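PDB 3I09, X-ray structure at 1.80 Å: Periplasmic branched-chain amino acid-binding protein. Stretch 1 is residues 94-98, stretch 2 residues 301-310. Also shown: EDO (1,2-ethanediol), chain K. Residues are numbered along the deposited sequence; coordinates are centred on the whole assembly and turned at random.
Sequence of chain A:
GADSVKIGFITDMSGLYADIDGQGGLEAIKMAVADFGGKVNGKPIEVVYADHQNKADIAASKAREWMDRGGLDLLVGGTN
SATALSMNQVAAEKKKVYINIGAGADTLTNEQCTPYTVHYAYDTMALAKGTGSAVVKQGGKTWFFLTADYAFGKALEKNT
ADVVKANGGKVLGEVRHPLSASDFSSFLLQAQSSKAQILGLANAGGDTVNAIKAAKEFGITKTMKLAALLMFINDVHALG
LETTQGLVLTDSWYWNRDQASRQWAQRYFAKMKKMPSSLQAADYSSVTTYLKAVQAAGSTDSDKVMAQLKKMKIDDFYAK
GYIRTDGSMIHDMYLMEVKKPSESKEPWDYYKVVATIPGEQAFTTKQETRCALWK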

# COMPACT_ATOMS: atom_id res chain seq x y z
N LYS A 94 18.46 -14.81 0.04
CA LYS A 94 19.70 -14.23 0.55
C LYS A 94 19.65 -13.93 2.05
O LYS A 94 20.66 -13.49 2.62
CB LYS A 94 20.03 -12.94 -0.20
CG LYS A 94 20.18 -13.08 -1.74
CD LYS A 94 21.15 -14.11 -2.12
CE LYS A 94 21.33 -14.19 -3.65
NZ LYS A 94 22.68 -13.82 -3.97
N LYS A 95 18.49 -14.15 2.67
CA LYS A 95 18.29 -13.90 4.11
C LYS A 95 18.57 -12.44 4.46
O LYS A 95 19.46 -12.12 5.27
CB LYS A 95 19.11 -14.89 4.94
CG LYS A 95 18.73 -16.35 4.64
CD LYS A 95 19.47 -17.36 5.53
CE LYS A 95 18.65 -18.67 5.64
NZ LYS A 95 19.12 -19.57 6.74
N LYS A 96 17.89 -11.54 3.76
CA LYS A 96 18.05 -10.12 3.98
C LYS A 96 16.72 -9.51 4.36
O LYS A 96 15.69 -9.88 3.83
CB LYS A 96 18.54 -9.40 2.73
CG LYS A 96 19.88 -9.88 2.21
CD LYS A 96 21.00 -9.58 3.18
CE LYS A 96 22.32 -10.08 2.57
NZ LYS A 96 23.41 -10.17 3.56
N VAL A 97 16.76 -8.54 5.27
CA VAL A 97 15.55 -7.88 5.73
C VAL A 97 14.87 -7.06 4.62
O VAL A 97 15.49 -6.20 3.97
CB VAL A 97 15.82 -6.97 6.97
CG1 VAL A 97 14.51 -6.24 7.43
CG2 VAL A 97 16.47 -7.81 8.11
N TYR A 98 13.59 -7.34 4.42
CA TYR A 98 12.81 -6.77 3.36
C TYR A 98 11.50 -6.21 3.95
O TYR A 98 10.65 -6.97 4.47
CB TYR A 98 12.51 -7.85 2.31
CG TYR A 98 11.56 -7.44 1.18
CD1 TYR A 98 11.71 -6.24 0.48
CD2 TYR A 98 10.53 -8.28 0.80
CE1 TYR A 98 10.86 -5.91 -0.57
CE2 TYR A 98 9.67 -7.97 -0.23
CZ TYR A 98 9.83 -6.79 -0.91
OH TYR A 98 8.95 -6.49 -1.91
N ASP A 301 22.86 -7.90 11.36
CA ASP A 301 22.59 -9.33 11.07
C ASP A 301 21.08 -9.59 10.93
O ASP A 301 20.30 -9.19 11.81
CB ASP A 301 23.11 -10.22 12.21
CG ASP A 301 22.71 -11.67 12.03
OD1 ASP A 301 23.40 -12.35 11.23
OD2 ASP A 301 21.75 -12.17 12.67
N SER A 302 20.67 -10.21 9.82
CA SER A 302 19.24 -10.27 9.49
C SER A 302 18.43 -11.08 10.52
O SER A 302 17.30 -10.71 10.85
CB SER A 302 19.03 -10.82 8.11
OG SER A 302 19.48 -12.15 7.99
N ASP A 303 19.00 -12.14 11.09
CA ASP A 303 18.25 -12.90 12.09
C ASP A 303 18.06 -12.12 13.40
O ASP A 303 16.96 -12.14 13.94
CB ASP A 303 18.83 -14.28 12.33
CG ASP A 303 18.67 -15.21 11.13
OD1 ASP A 303 17.80 -14.97 10.25
OD2 ASP A 303 19.41 -16.22 11.09
N LYS A 304 19.08 -11.39 13.84
CA LYS A 304 18.97 -10.54 15.01
C LYS A 304 17.99 -9.39 14.78
O LYS A 304 17.21 -9.09 15.66
CB LYS A 304 20.32 -9.96 15.43
CG LYS A 304 21.30 -11.05 15.91
CD LYS A 304 22.65 -10.46 16.26
CE LYS A 304 23.55 -11.55 16.80
NZ LYS A 304 24.84 -10.97 17.26
N VAL A 305 18.04 -8.76 13.60
CA VAL A 305 17.14 -7.63 13.30
C VAL A 305 15.69 -8.12 13.20
O VAL A 305 14.79 -7.49 13.77
CB VAL A 305 17.59 -6.86 12.01
CG1 VAL A 305 16.53 -5.83 11.63
CG2 VAL A 305 18.98 -6.21 12.25
N MSE A 306 15.46 -9.26 12.57
CA MSE A 306 14.10 -9.80 12.46
C MSE A 306 13.54 -10.10 13.85
O MSE A 306 12.37 -9.78 14.12
CB MSE A 306 14.02 -11.05 11.56
CG MSE A 306 14.14 -10.82 10.06
SE MSE A 306 13.05 -9.45 9.25
CE MSE A 306 11.32 -10.02 9.84
N ALA A 307 14.36 -10.66 14.74
CA ALA A 307 13.93 -10.94 16.11
C ALA A 307 13.56 -9.64 16.85
O ALA A 307 12.52 -9.58 17.52
CB ALA A 307 15.01 -11.74 16.90
N GLN A 308 14.35 -8.58 16.67
CA GLN A 308 14.01 -7.27 17.23
C GLN A 308 12.71 -6.76 16.62
O GLN A 308 11.84 -6.31 17.35
CB GLN A 308 15.08 -6.20 17.02
CG GLN A 308 16.30 -6.31 17.90
CD GLN A 308 16.00 -6.02 19.37
OE1 GLN A 308 15.00 -5.36 19.73
NE2 GLN A 308 16.87 -6.49 20.22
N LEU A 309 12.58 -6.82 15.29
CA LEU A 309 11.37 -6.32 14.65
C LEU A 309 10.11 -7.01 15.17
O LEU A 309 9.06 -6.36 15.32
CB LEU A 309 11.47 -6.44 13.12
CG LEU A 309 12.39 -5.44 12.43
CD1 LEU A 309 12.65 -5.89 10.97
CD2 LEU A 309 11.85 -4.01 12.49
N LYS A 310 10.23 -8.30 15.46
CA LYS A 310 9.09 -9.09 15.93
C LYS A 310 8.85 -9.06 17.42
O LYS A 310 7.88 -9.65 17.87
CB LYS A 310 9.19 -10.52 15.39
CG LYS A 310 8.87 -10.51 13.88
CD LYS A 310 8.60 -11.80 13.23
CE LYS A 310 8.38 -11.60 11.71
NZ LYS A 310 8.30 -12.85 10.94
C1 EDO K . 21.25 -15.13 8.20
O1 EDO K . 21.07 -16.26 9.04
C2 EDO K . 22.09 -14.12 8.94
O2 EDO K . 21.41 -13.71 10.12
O HOH W 1 19.13 -18.38 9.50

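The two stretches share a single direct hydrogen bond, and a molecule of 1,2-ethanediol, probably from the crystallisation liquor, sits beside it. The bond runs from Ser-302 OG to Lys-95 O, at 2.7 Å. Lys-95 is the first residue after a helix to leave helical geometry, and its phi is positive. Ser-302 is the first residue of the other helix. Its CB points toward the partner stretch, and its chi1 is p. Serine suits this place because its short side chain carries a donor close to the backbone.

The diol binds mainly to the start of the second helix. EDO O2 donates to Asp-301 OD1 at 2.7 Å and accepts from Asp-303 N at 3.0 Å. Its other end, EDO O1, donates to Asp-303 OD2 at 2.6 Å. EDO C1 lies 3.9 Å from Lys-95 CB, a looser approach.

A water adds an indirect link. It accepts from Lys-95 NZ at 3.0 Å and donates to Asp-303 OD2 at 2.7 Å. The water also hydrogen-bonds EDO O1, at 2.9 Å. The extended Lys-95 side chain, with chi2 to chi4 all t, carries its amine to this water. The opposite charges of lysine and aspartate thus meet through water at an exposed edge.

Asp-301 serves the helix itself. It is the N-cap, and Asp-301 OD2 accepts from Lys-304 N at 3.0 Å. Aspartate suits this position because its carboxylate can take up a backbone NH that has no partner in the first turn.

The apolar part of the contact centres on Val-97. This residue is buried, points toward the helix and has the largest area covered by the other stretch. Val-97 CG2 lies 4.0 Å from Ser-302 CB and 4.0 Å from Val-305 CG1. Both Val-97 CG1 and Val-97 CG2 lie 4.0 Å from SE of Met-306, a selenomethionine. Val-97 CG1 lies 4.0 Å from Leu-309 CD1. The two methyls of valine therefore reach residues along more than one turn of the helix. Val-305 and Leu-309, four residues apart, both point toward the first stretch. The CA-to-CB bond of Met-306 points sideways to the first stretch, and its side chain, m at all three chi angles, brings SE to Val-97. Val-305, Met-306 and Leu-309 are buried too, and apolar side chains suit this site. The contact buries 249 Å² over both sides.

Lys-96 and Tyr-98 both point away from the helix. The closest CA atoms across the contact are Lys-96 CA and Ser-302 CA, 5.6 Å apart.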